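Local coordinates for calcium uptake protein 3, mitochondrial (Homo sapiens, PDB 6AGI) that senses mitochondrial calcium through its EF-hand domains and, as a disulfide-linked heterodimer with MICU1, regulates the mitochondrial calcium uniporter channel in the central nervous system and skeletal muscle, at residues B[23-26]-B[31-34]; B[18-23]-B[154-159]; B[247-252]-B[258-263]; B[102-107]-B[299-304]; B[330-333]-B[339-342]. All coordinates share one frame; numbering follows the deposited sequence.

Contacts 1 and 2 open from neighbouring residues near the N terminus and share A23. Contact 1 turns straight back in a short hairpin, while contact 2 closes a long loop by bringing helix 147-158 against helix 14-22; the two touch through M33 and F19. Contact 4 opens at 102-107, before contact 2 has closed, so these two loops cross; it ends on helix 293-304 and so joins EF-hand 1 to the degenerate EF-hand 2. Contact 3, between helices 227-250 and 258-265, falls within the loop of contact 4 and meets contact 4 through F261 and F299. Contact 5 follows in the C-terminal EF-hand pair, where F340 and V332 pack on F302 of contact 4.

Contact 1 of 5, residues B[23-26]-B[31-34]; sequences ASIE and LFMT
I25 and F32 pair antiparallel across a tight hairpin, and their side chains rise from the same face, with I25 CB 3.7 Å from F32 CB. The ethyl branch of I25 runs toward T34, away from the phenyl ring, because CG1 stands anti to the carbonyl carbon and beside the backbone N (chi1 -50°). It meets the T34 methyl at about a right angle, I25 CG1 to T34 CG2 3.5 Å. T34 turns that methyl inward by placing OG1 between its backbone N and carbonyl carbon (chi1 56°), where the hydroxyl caps the start of helix 35-43. On the face of E26 and L31, L31 CD2 lies 3.7 Å from E26 CB. The E26 chain bends at its second torsion and carries the carboxylate off to S55 OG and the backbone N of G29. S24 likewise sends its hydroxyl outside the hairpin, to D37, which also takes the N-H of T34.

The backbone joins the strands by three bonds, two of them to one carbonyl. F32 O accepts from S24 N at 3.0 Å, nearly along the C=O axis, and from I25 N, also at 3.0 Å, in a straight bond (169°) tilted from the carbonyl plane. F32 N returns a bond to I25 O, in that carbonyl's plane. Two residues facing one is a classic beta bulge, and here it comes directly after helix 14-22. Since the polar ends of S24, E26 and T34 are all engaged elsewhere, side-chain cohesion between the strands is apolar and directionality comes from the backbone bonds.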
# COMPACT_ATOMS: atom_id res chain seq x y z
N ALA B 23 -2.99 -12.07 -28.08
CA ALA B 23 -1.87 -11.87 -28.99
C ALA B 23 -2.24 -12.28 -30.41
O ALA B 23 -3.02 -13.21 -30.63
CB ALA B 23 -0.65 -12.66 -28.51
N SER B 24 -1.63 -11.60 -31.39
CA SER B 24 -1.93 -11.86 -32.80
C SER B 24 -0.69 -12.00 -33.69
O SER B 24 -0.85 -12.31 -34.88
CB SER B 24 -2.88 -10.80 -33.38
OG SER B 24 -2.25 -9.57 -33.72
N ILE B 25 0.52 -11.77 -33.19
CA ILE B 25 1.73 -11.81 -34.02
C ILE B 25 2.59 -12.97 -33.55
O ILE B 25 2.85 -13.12 -32.35
CB ILE B 25 2.53 -10.50 -33.93
CG1 ILE B 25 1.64 -9.28 -34.15
CG2 ILE B 25 3.67 -10.50 -34.92
CD1 ILE B 25 1.06 -9.19 -35.52
N GLU B 26 3.07 -13.77 -34.50
CA GLU B 26 4.05 -14.79 -34.22
C GLU B 26 5.27 -14.50 -35.07
O GLU B 26 5.14 -14.18 -36.25
CB GLU B 26 3.47 -16.18 -34.51
CG GLU B 26 4.47 -17.32 -34.39
CD GLU B 26 5.21 -17.62 -35.69
OE1 GLU B 26 4.55 -17.78 -36.75
OE2 GLU B 26 6.45 -17.66 -35.65
N LEU B 31 5.45 -15.34 -29.50
CA LEU B 31 4.17 -14.69 -29.74
C LEU B 31 4.18 -13.23 -29.27
O LEU B 31 4.87 -12.86 -28.32
CB LEU B 31 3.06 -15.44 -29.03
CG LEU B 31 2.86 -16.87 -29.48
CD1 LEU B 31 1.65 -17.39 -28.77
CD2 LEU B 31 2.73 -16.99 -31.00
N PHE B 32 3.37 -12.40 -29.93
CA PHE B 32 3.37 -10.98 -29.64
C PHE B 32 1.97 -10.40 -29.66
O PHE B 32 1.06 -10.88 -30.34
CB PHE B 32 4.22 -10.16 -30.63
CG PHE B 32 5.66 -10.49 -30.57
CD1 PHE B 32 6.46 -9.94 -29.59
CD2 PHE B 32 6.22 -11.36 -31.47
CE1 PHE B 32 7.80 -10.24 -29.53
CE2 PHE B 32 7.56 -11.69 -31.42
CZ PHE B 32 8.36 -11.12 -30.45
N MET B 33 1.86 -9.30 -28.96
CA MET B 33 0.68 -8.47 -28.91
C MET B 33 0.98 -7.25 -29.78
O MET B 33 2.12 -6.78 -29.81
CB MET B 33 0.48 -8.11 -27.42
CG MET B 33 -0.87 -7.84 -26.86
SD MET B 33 -0.71 -7.86 -25.06
CE MET B 33 -2.03 -8.95 -24.64
N THR B 34 -0.01 -6.76 -30.53
CA THR B 34 0.18 -5.43 -31.11
C THR B 34 -0.31 -4.38 -30.13
O THR B 34 -0.96 -4.69 -29.12
CB THR B 34 -0.57 -5.31 -32.43
OG1 THR B 34 -1.95 -5.62 -32.22
CG2 THR B 34 0.04 -6.23 -33.45

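Contact 2 of 5, residues B[18-23]-B[154-159]; sequences RFRLFA and RLQLYG
F19 and L157 make the apolar first shell between helix 14-22 and helix 147-158, F19 CD2 lying 4.1 Å from L157 CD2. The leucine methyl approaches the phenyl ring obliquely, and the two side chains slide past each other in opposite directions. F19 reaches across because CG is anti to the backbone N (chi1 180°), while L157 keeps CG beside its own N. Next to this pair, the R20 and Q156 side chains cross at about a right angle, while the guanidinium and amide planes are 34° apart. Q156 OE1 comes to the edge of the guanidinium at NH1, but the modelled separation is too short to carry a bond assignment.

A second layer sets these groups in place. Y90 meets the F19 ring and also touches L157, L8 packs on both R20 and Q156, and D9 offers R20 NE a weak, long ion pair. The Q156 carbonyl probably accepts the N-H of L31, and M33 packs on F19, so the hairpin touches both helices. Such an arrangement is packing between two helix ends far apart in sequence, one preceding the hairpin and the other following the exit helix of EF-hand 1, in the mainly helical N-terminal part of this MICU family protein.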
# COMPACT_ATOMS: atom_id res chain seq x y z
N ARG B 18 -3.99 -15.26 -20.88
CA ARG B 18 -4.62 -14.05 -21.40
C ARG B 18 -3.74 -13.37 -22.45
O ARG B 18 -4.24 -12.89 -23.47
CB ARG B 18 -4.92 -13.08 -20.27
CG ARG B 18 -5.66 -11.82 -20.74
CD ARG B 18 -6.55 -11.22 -19.64
NE ARG B 18 -7.14 -9.94 -20.03
CZ ARG B 18 -8.42 -9.81 -20.40
NH1 ARG B 18 -9.19 -10.88 -20.42
NH2 ARG B 18 -8.92 -8.62 -20.76
N PHE B 19 -2.43 -13.29 -22.18
CA PHE B 19 -1.51 -12.81 -23.20
C PHE B 19 -1.73 -13.57 -24.49
O PHE B 19 -1.92 -12.97 -25.56
CB PHE B 19 -0.06 -13.00 -22.77
CG PHE B 19 0.91 -12.51 -23.79
CD1 PHE B 19 0.93 -11.19 -24.17
CD2 PHE B 19 1.70 -13.42 -24.48
CE1 PHE B 19 1.82 -10.74 -25.14
CE2 PHE B 19 2.58 -13.00 -25.46
CZ PHE B 19 2.65 -11.65 -25.80
N ARG B 20 -1.74 -14.90 -24.40
CA ARG B 20 -1.92 -15.72 -25.60
C ARG B 20 -3.29 -15.48 -26.23
O ARG B 20 -3.42 -15.51 -27.46
CB ARG B 20 -1.74 -17.19 -25.25
CG ARG B 20 -0.31 -17.57 -24.87
CD ARG B 20 -0.29 -19.02 -24.45
NE ARG B 20 -1.35 -19.72 -25.14
CZ ARG B 20 -1.17 -20.74 -25.96
NH1 ARG B 20 0.05 -21.16 -26.21
NH2 ARG B 20 -2.21 -21.31 -26.53
N LEU B 21 -4.32 -15.24 -25.41
CA LEU B 21 -5.65 -15.03 -25.97
C LEU B 21 -5.70 -13.79 -26.84
O LEU B 21 -6.28 -13.80 -27.93
CB LEU B 21 -6.67 -14.92 -24.85
CG LEU B 21 -8.12 -14.69 -25.26
CD1 LEU B 21 -8.66 -15.93 -25.95
CD2 LEU B 21 -8.93 -14.38 -24.05
N PHE B 22 -5.09 -12.69 -26.37
CA PHE B 22 -5.16 -11.45 -27.11
C PHE B 22 -4.05 -11.27 -28.13
O PHE B 22 -4.16 -10.39 -28.98
CB PHE B 22 -5.15 -10.28 -26.14
CG PHE B 22 -6.49 -10.02 -25.52
CD1 PHE B 22 -7.42 -9.22 -26.17
CD2 PHE B 22 -6.84 -10.56 -24.29
CE1 PHE B 22 -8.65 -8.97 -25.62
CE2 PHE B 22 -8.08 -10.30 -23.72
CZ PHE B 22 -8.98 -9.51 -24.38
N ALA B 23 -2.99 -12.07 -28.08
CA ALA B 23 -1.87 -11.87 -28.99
C ALA B 23 -2.24 -12.28 -30.41
O ALA B 23 -3.02 -13.21 -30.63
CB ALA B 23 -0.65 -12.66 -28.51
N ARG B 154 7.45 -21.79 -23.26
CA ARG B 154 8.53 -20.87 -22.93
C ARG B 154 9.00 -20.12 -24.16
O ARG B 154 9.20 -18.90 -24.12
CB ARG B 154 9.68 -21.66 -22.32
CG ARG B 154 10.80 -20.86 -21.72
CD ARG B 154 11.76 -21.79 -20.97
NE ARG B 154 11.01 -22.71 -20.10
CZ ARG B 154 11.09 -24.04 -20.15
NH1 ARG B 154 11.91 -24.63 -21.01
NH2 ARG B 154 10.36 -24.79 -19.32
N LEU B 155 9.14 -20.83 -25.28
CA LEU B 155 9.45 -20.16 -26.54
C LEU B 155 8.39 -19.15 -26.90
O LEU B 155 8.70 -18.00 -27.24
CB LEU B 155 9.61 -21.20 -27.65
CG LEU B 155 9.92 -20.54 -29.00
CD1 LEU B 155 11.38 -20.12 -29.13
CD2 LEU B 155 9.55 -21.50 -30.10
N GLN B 156 7.11 -19.55 -26.82
CA GLN B 156 6.04 -18.65 -27.20
C GLN B 156 6.11 -17.36 -26.40
O GLN B 156 5.85 -16.27 -26.94
CB GLN B 156 4.68 -19.32 -27.01
CG GLN B 156 4.19 -20.13 -28.24
CD GLN B 156 2.75 -20.59 -28.10
OE1 GLN B 156 2.13 -20.37 -27.08
NE2 GLN B 156 2.23 -21.26 -29.12
N LEU B 157 6.44 -17.46 -25.11
CA LEU B 157 6.43 -16.29 -24.23
C LEU B 157 7.73 -15.49 -24.24
O LEU B 157 7.68 -14.27 -24.02
CB LEU B 157 6.10 -16.74 -22.80
CG LEU B 157 4.78 -17.48 -22.52
CD1 LEU B 157 4.79 -18.06 -21.13
CD2 LEU B 157 3.56 -16.58 -22.66
N TYR B 158 8.90 -16.11 -24.49
CA TYR B 158 10.17 -15.36 -24.43
C TYR B 158 11.14 -15.51 -25.59
O TYR B 158 12.16 -14.81 -25.58
CB TYR B 158 10.95 -15.67 -23.13
CG TYR B 158 10.12 -15.81 -21.87
CD1 TYR B 158 9.79 -14.67 -21.12
CD2 TYR B 158 9.69 -17.05 -21.41
CE1 TYR B 158 9.03 -14.77 -19.98
CE2 TYR B 158 8.95 -17.16 -20.26
CZ TYR B 158 8.61 -16.01 -19.55
OH TYR B 158 7.86 -16.11 -18.40
N GLY B 159 10.90 -16.38 -26.56
CA GLY B 159 11.85 -16.53 -27.64
C GLY B 159 13.02 -17.43 -27.27
O GLY B 159 12.96 -18.21 -26.30

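Contact 3 of 5, residues B[247-252]-B[258-263]; sequences LSYSNG and EEDFAH
The aromatic part of the contact is a meeting of rims: the rings of Y249 and H263 sit with centroids 5.9 Å apart and planes at 63°, neither lying over the other. Y249 CE2 comes to the imidazole edge, in its plane, 3.8 Å from H263 CD2. H263 presents that edge because its CG is anti to the backbone N (chi1 160°). At the same edge the phenol oxygen Y249 OH is 3.5 Å from H263 NE2.

Contact with a charged group comes one turn earlier on helix 258-265. D260 brings its carboxylate obliquely to the tyrosine ring, Y249 CD2 to D260 CG 3.8 Å, with the two planes 45° apart. I256 of the intervening strand also touches Y249. An alanine in place of Y249 would remove the ring that spans the two helices and is likely to leave H263 and D260 without their partner on helix 227-250. At this surface contact a single tyrosine ring therefore bridges to two polar side chains of the next helix, and one of them is tethered in turn, since D260 OD2 is hydrogen-bonded to S257 OG just before that helix.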
# COMPACT_ATOMS: atom_id res chain seq x y z
N LEU B 247 -14.30 7.06 -23.25
CA LEU B 247 -14.87 7.27 -24.58
C LEU B 247 -15.64 6.04 -25.04
O LEU B 247 -16.61 6.17 -25.80
CB LEU B 247 -13.73 7.58 -25.56
CG LEU B 247 -12.99 8.92 -25.45
CD1 LEU B 247 -11.69 8.90 -26.25
CD2 LEU B 247 -13.86 10.05 -25.94
N SER B 248 -15.23 4.85 -24.61
CA SER B 248 -16.01 3.65 -24.88
C SER B 248 -17.39 3.72 -24.27
O SER B 248 -18.28 2.96 -24.68
CB SER B 248 -15.28 2.40 -24.37
OG SER B 248 -14.12 2.12 -25.13
N TYR B 249 -17.60 4.60 -23.28
CA TYR B 249 -18.97 4.73 -22.77
C TYR B 249 -19.66 6.06 -23.04
O TYR B 249 -20.88 6.12 -22.91
CB TYR B 249 -19.01 4.46 -21.26
CG TYR B 249 -18.65 3.03 -20.91
CD1 TYR B 249 -17.32 2.63 -20.86
CD2 TYR B 249 -19.63 2.07 -20.67
CE1 TYR B 249 -16.97 1.34 -20.56
CE2 TYR B 249 -19.28 0.77 -20.37
CZ TYR B 249 -17.94 0.41 -20.32
OH TYR B 249 -17.55 -0.87 -20.01
N SER B 250 -18.92 7.13 -23.36
CA SER B 250 -19.56 8.44 -23.45
C SER B 250 -20.48 8.56 -24.66
O SER B 250 -21.47 9.31 -24.61
CB SER B 250 -18.52 9.57 -23.49
OG SER B 250 -17.50 9.37 -24.45
N ASN B 251 -20.21 7.82 -25.73
CA ASN B 251 -20.85 8.04 -27.02
C ASN B 251 -20.99 9.54 -27.32
O ASN B 251 -22.09 10.07 -27.49
CB ASN B 251 -22.21 7.33 -27.07
CG ASN B 251 -22.18 5.96 -26.40
OD1 ASN B 251 -21.37 5.08 -26.75
ND2 ASN B 251 -23.09 5.76 -25.45
N GLY B 252 -19.84 10.20 -27.43
CA GLY B 252 -19.74 11.59 -27.88
C GLY B 252 -20.15 12.68 -26.90
O GLY B 252 -20.22 13.84 -27.30
N GLU B 258 -23.73 7.41 -14.48
CA GLU B 258 -23.28 6.80 -13.23
C GLU B 258 -23.56 5.30 -13.19
O GLU B 258 -22.86 4.56 -12.50
CB GLU B 258 -23.95 7.50 -12.05
CG GLU B 258 -23.50 8.94 -11.90
CD GLU B 258 -24.42 9.96 -12.53
OE1 GLU B 258 -25.07 9.65 -13.54
OE2 GLU B 258 -24.48 11.09 -11.99
N GLU B 259 -24.53 4.83 -13.96
CA GLU B 259 -24.68 3.39 -14.04
C GLU B 259 -23.47 2.77 -14.73
O GLU B 259 -22.91 1.78 -14.23
CB GLU B 259 -26.00 3.06 -14.76
CG GLU B 259 -26.53 1.65 -14.55
CD GLU B 259 -27.72 1.33 -15.45
OE1 GLU B 259 -28.11 2.20 -16.26
OE2 GLU B 259 -28.28 0.21 -15.34
N ASP B 260 -22.99 3.39 -15.83
CA ASP B 260 -21.74 2.95 -16.47
C ASP B 260 -20.51 3.20 -15.59
O ASP B 260 -19.59 2.37 -15.56
CB ASP B 260 -21.55 3.65 -17.82
CG ASP B 260 -22.65 3.34 -18.83
OD1 ASP B 260 -23.00 2.15 -18.98
OD2 ASP B 260 -23.14 4.29 -19.49
N PHE B 261 -20.47 4.32 -14.87
CA PHE B 261 -19.41 4.53 -13.90
C PHE B 261 -19.30 3.33 -12.97
O PHE B 261 -18.27 2.64 -12.94
CB PHE B 261 -19.68 5.79 -13.09
CG PHE B 261 -18.53 6.20 -12.23
CD1 PHE B 261 -17.24 6.20 -12.74
CD2 PHE B 261 -18.71 6.51 -10.89
CE1 PHE B 261 -16.15 6.55 -11.95
CE2 PHE B 261 -17.62 6.85 -10.09
CZ PHE B 261 -16.34 6.88 -10.62
N ALA B 262 -20.38 3.04 -12.24
CA ALA B 262 -20.37 1.93 -11.29
C ALA B 262 -20.02 0.62 -11.99
O ALA B 262 -19.25 -0.19 -11.46
CB ALA B 262 -21.74 1.84 -10.61
N HIS B 263 -20.55 0.43 -13.20
CA HIS B 263 -20.28 -0.80 -13.93
C HIS B 263 -18.79 -0.98 -14.16
O HIS B 263 -18.26 -2.08 -13.98
CB HIS B 263 -21.06 -0.81 -15.25
CG HIS B 263 -20.52 -1.77 -16.28
ND1 HIS B 263 -20.57 -3.14 -16.12
CD2 HIS B 263 -19.94 -1.56 -17.48
CE1 HIS B 263 -20.03 -3.73 -17.18
NE2 HIS B 263 -19.64 -2.79 -18.02

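Contact 4 of 5, residues B[102-107]-B[299-304]; sequences KPHAGF and FFQFLN
Hydrogen bonding across the contact is slight: N304 ND2 donates to K102 O at 3.3 Å in a weak bond bent to 121°. The stronger partner of that amide nitrogen is the carbonyl of L100, so N304 serves the end of helix 90-101 and the linker that follows it. Its side chain leans toward K102 because CG stands anti to the carbonyl carbon (chi1 -78°).

Van der Waals contact adds P103, whose CG lies 3.2 Å from N304 O. The same proline packs on N305 and on I311 of the second subunit, and its side chain is about 8 Å from a bound calcium ion.

Two flat polar groups meet further along helix 293-304. Q301 stretches out beyond CG to bring its amide against the rim of the H104 imidazole, Q301 NE2 to H104 NE2 3.6 Å, near the ring plane. The two groups are turned 72° apart. On another side of the same helix, F302 packs edge-to-face with F309 and F340.

The contact thus joins the start of the entering helix of EF-hand 1 to the closing helix of the degenerate EF-hand 2. Its chemistry implies a light seam: a weak bond from N304 to K102, the P103 ring against N304 O, and the Q301 amide at the edge of H104, with N304 held more firmly by L100.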
# COMPACT_ATOMS: atom_id res chain seq x y z
N LYS B 102 0.35 1.63 -10.94
CA LYS B 102 1.25 2.41 -10.10
C LYS B 102 0.69 3.80 -9.81
O LYS B 102 0.04 4.40 -10.66
CB LYS B 102 2.63 2.58 -10.75
CG LYS B 102 3.50 1.34 -10.64
CD LYS B 102 4.91 1.64 -11.10
CE LYS B 102 5.80 0.38 -11.11
NZ LYS B 102 5.53 -0.57 -12.21
N PRO B 103 0.94 4.33 -8.62
CA PRO B 103 0.69 5.74 -8.38
C PRO B 103 1.83 6.53 -9.02
O PRO B 103 2.83 5.97 -9.47
CB PRO B 103 0.70 5.87 -6.85
CG PRO B 103 0.87 4.45 -6.34
CD PRO B 103 1.55 3.70 -7.44
N HIS B 104 1.64 7.84 -9.10
CA HIS B 104 2.65 8.64 -9.79
C HIS B 104 4.01 8.55 -9.09
O HIS B 104 5.04 8.29 -9.74
CB HIS B 104 2.17 10.09 -9.91
CG HIS B 104 1.03 10.26 -10.87
ND1 HIS B 104 1.25 10.42 -12.22
CD2 HIS B 104 -0.31 10.32 -10.69
CE1 HIS B 104 0.09 10.57 -12.83
NE2 HIS B 104 -0.87 10.51 -11.93
N ALA B 105 4.03 8.64 -7.75
CA ALA B 105 5.29 8.50 -7.03
C ALA B 105 5.93 7.12 -7.28
O ALA B 105 7.17 6.96 -7.19
CB ALA B 105 5.00 8.76 -5.56
N GLY B 106 5.12 6.15 -7.65
CA GLY B 106 5.67 4.86 -7.96
C GLY B 106 6.51 4.87 -9.21
O GLY B 106 7.39 4.02 -9.35
N PHE B 107 6.26 5.82 -10.13
CA PHE B 107 7.05 5.86 -11.35
C PHE B 107 8.51 6.04 -10.99
O PHE B 107 9.41 5.46 -11.62
CB PHE B 107 6.62 7.01 -12.29
CG PHE B 107 5.17 6.96 -12.74
CD1 PHE B 107 4.34 5.87 -12.47
CD2 PHE B 107 4.62 8.07 -13.38
CE1 PHE B 107 3.00 5.87 -12.88
CE2 PHE B 107 3.28 8.09 -13.79
CZ PHE B 107 2.46 6.99 -13.54
N PHE B 299 -10.91 9.90 -10.03
CA PHE B 299 -11.22 8.74 -9.21
C PHE B 299 -10.27 7.58 -9.47
O PHE B 299 -9.88 6.88 -8.53
CB PHE B 299 -12.67 8.31 -9.42
CG PHE B 299 -13.08 7.17 -8.57
CD1 PHE B 299 -13.52 7.41 -7.29
CD2 PHE B 299 -12.97 5.87 -9.00
CE1 PHE B 299 -13.89 6.38 -6.46
CE2 PHE B 299 -13.33 4.84 -8.18
CZ PHE B 299 -13.79 5.09 -6.92
N PHE B 300 -9.81 7.38 -10.70
CA PHE B 300 -8.86 6.28 -10.81
C PHE B 300 -7.43 6.63 -10.35
O PHE B 300 -6.72 5.77 -9.80
CB PHE B 300 -8.94 5.69 -12.22
CG PHE B 300 -10.27 5.01 -12.47
CD1 PHE B 300 -10.49 3.71 -12.03
CD2 PHE B 300 -11.33 5.71 -13.02
CE1 PHE B 300 -11.70 3.09 -12.20
CE2 PHE B 300 -12.56 5.08 -13.20
CZ PHE B 300 -12.74 3.77 -12.79
N GLN B 301 -7.01 7.89 -10.46
CA GLN B 301 -5.76 8.26 -9.81
C GLN B 301 -5.85 8.00 -8.31
O GLN B 301 -4.92 7.43 -7.69
CB GLN B 301 -5.41 9.72 -10.10
CG GLN B 301 -4.59 9.87 -11.38
CD GLN B 301 -4.65 11.27 -11.97
OE1 GLN B 301 -5.15 12.21 -11.34
NE2 GLN B 301 -4.17 11.40 -13.20
N PHE B 302 -6.99 8.36 -7.72
CA PHE B 302 -7.23 8.10 -6.30
C PHE B 302 -7.19 6.60 -5.99
O PHE B 302 -6.61 6.17 -4.97
CB PHE B 302 -8.57 8.70 -5.91
CG PHE B 302 -9.14 8.13 -4.66
CD1 PHE B 302 -8.50 8.33 -3.44
CD2 PHE B 302 -10.27 7.35 -4.70
CE1 PHE B 302 -9.01 7.78 -2.28
CE2 PHE B 302 -10.78 6.79 -3.54
CZ PHE B 302 -10.16 7.01 -2.33
N LEU B 303 -7.76 5.76 -6.88
CA LEU B 303 -7.68 4.32 -6.62
C LEU B 303 -6.25 3.83 -6.66
O LEU B 303 -5.91 2.87 -5.96
CB LEU B 303 -8.49 3.48 -7.61
CG LEU B 303 -9.98 3.53 -7.42
CD1 LEU B 303 -10.71 2.54 -8.33
CD2 LEU B 303 -10.30 3.34 -5.95
N ASN B 304 -5.38 4.50 -7.43
CA ASN B 304 -4.02 4.02 -7.33
C ASN B 304 -3.30 4.57 -6.12
O ASN B 304 -2.25 4.03 -5.75
CB ASN B 304 -3.25 4.29 -8.63
CG ASN B 304 -3.59 3.29 -9.70
OD1 ASN B 304 -4.25 2.30 -9.43
ND2 ASN B 304 -3.14 3.53 -10.91

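Contact 5 of 5, residues B[330-333]-B[339-342]; sequences RAVY and KFSP
V332 and F340 meet because of how each turns about its torsions: V332 has CG1 anti to the backbone N (chi1 161°), and in F340 chi1 of -83° swings the ring toward helix 325-336 while chi2 of 22° turns a face to V332. The methyl CG1 then sits over that face in a CH-pi contact, V332 CG1 being 3.6 Å from the F340 ring centroid and close to its normal. V332 CG2 lies further out, 4.0 Å from F340 CE2. Nearer the surface, Y333 and K339 run side by side in the same direction, K339 CG 4.1 Å from Y333 CD1.

Beyond the pair, F302 meets the F340 ring edge-to-face and also touches V332, while F299 packs on F340 and F309 on V332. With a serine in place of F340, the V332 methyls would lose the face they rest on, and a gap is likely to open beside F302. S341 then caps helix 342-352 through its hydroxyl, to the N-H of L344. This is the packing of the link between successive helices in the C-terminal EF-hand pair, where a phenylalanine just before the entering helix of EF-hand 3 inserts into the hydrophobic core.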
# COMPACT_ATOMS: atom_id res chain seq x y z
N ARG B 330 -12.25 15.74 1.99
CA ARG B 330 -11.05 16.38 2.51
C ARG B 330 -9.94 15.37 2.75
O ARG B 330 -8.77 15.66 2.49
CB ARG B 330 -11.39 17.14 3.79
CG ARG B 330 -10.18 17.78 4.37
CD ARG B 330 -10.48 18.83 5.42
NE ARG B 330 -9.21 19.45 5.78
CZ ARG B 330 -8.33 18.92 6.63
NH1 ARG B 330 -8.64 17.82 7.30
NH2 ARG B 330 -7.18 19.55 6.86
N ALA B 331 -10.30 14.16 3.19
CA ALA B 331 -9.32 13.09 3.32
C ALA B 331 -8.71 12.76 1.97
O ALA B 331 -7.49 12.56 1.85
CB ALA B 331 -9.95 11.85 3.95
N VAL B 332 -9.55 12.72 0.92
CA VAL B 332 -9.01 12.46 -0.40
C VAL B 332 -7.97 13.51 -0.75
O VAL B 332 -6.82 13.17 -1.08
CB VAL B 332 -10.15 12.40 -1.44
CG1 VAL B 332 -9.61 12.60 -2.87
CG2 VAL B 332 -10.90 11.07 -1.35
N TYR B 333 -8.31 14.78 -0.55
CA TYR B 333 -7.36 15.85 -0.86
C TYR B 333 -6.05 15.71 -0.08
O TYR B 333 -4.97 15.63 -0.67
CB TYR B 333 -8.00 17.21 -0.61
CG TYR B 333 -7.02 18.32 -0.89
CD1 TYR B 333 -6.30 18.35 -2.08
CD2 TYR B 333 -6.82 19.35 0.02
CE1 TYR B 333 -5.39 19.35 -2.34
CE2 TYR B 333 -5.92 20.36 -0.23
CZ TYR B 333 -5.21 20.36 -1.41
OH TYR B 333 -4.31 21.38 -1.67
N LYS B 339 -8.51 16.76 -6.01
CA LYS B 339 -9.72 17.47 -5.61
C LYS B 339 -10.89 16.79 -6.32
O LYS B 339 -11.00 16.87 -7.55
CB LYS B 339 -9.64 18.96 -5.95
CG LYS B 339 -8.44 19.68 -5.31
CD LYS B 339 -8.46 21.20 -5.52
CE LYS B 339 -7.09 21.84 -5.20
NZ LYS B 339 -6.62 22.89 -6.18
N PHE B 340 -11.74 16.13 -5.53
CA PHE B 340 -12.93 15.46 -6.02
C PHE B 340 -14.05 16.49 -6.05
O PHE B 340 -14.20 17.27 -5.10
CB PHE B 340 -13.32 14.32 -5.09
CG PHE B 340 -12.59 13.02 -5.32
CD1 PHE B 340 -11.37 12.96 -5.96
CD2 PHE B 340 -13.15 11.83 -4.86
CE1 PHE B 340 -10.74 11.74 -6.13
CE2 PHE B 340 -12.53 10.62 -5.02
CZ PHE B 340 -11.34 10.57 -5.65
N SER B 341 -14.83 16.51 -7.13
CA SER B 341 -16.03 17.32 -7.15
C SER B 341 -17.05 16.78 -6.14
O SER B 341 -17.09 15.58 -5.87
CB SER B 341 -16.64 17.34 -8.54
OG SER B 341 -17.20 16.08 -8.87
N PRO B 342 -17.89 17.66 -5.58
CA PRO B 342 -18.95 17.15 -4.70
C PRO B 342 -19.89 16.23 -5.43
O PRO B 342 -20.52 15.37 -4.82
CB PRO B 342 -19.67 18.43 -4.24
CG PRO B 342 -18.63 19.49 -4.37
CD PRO B 342 -17.88 19.13 -5.62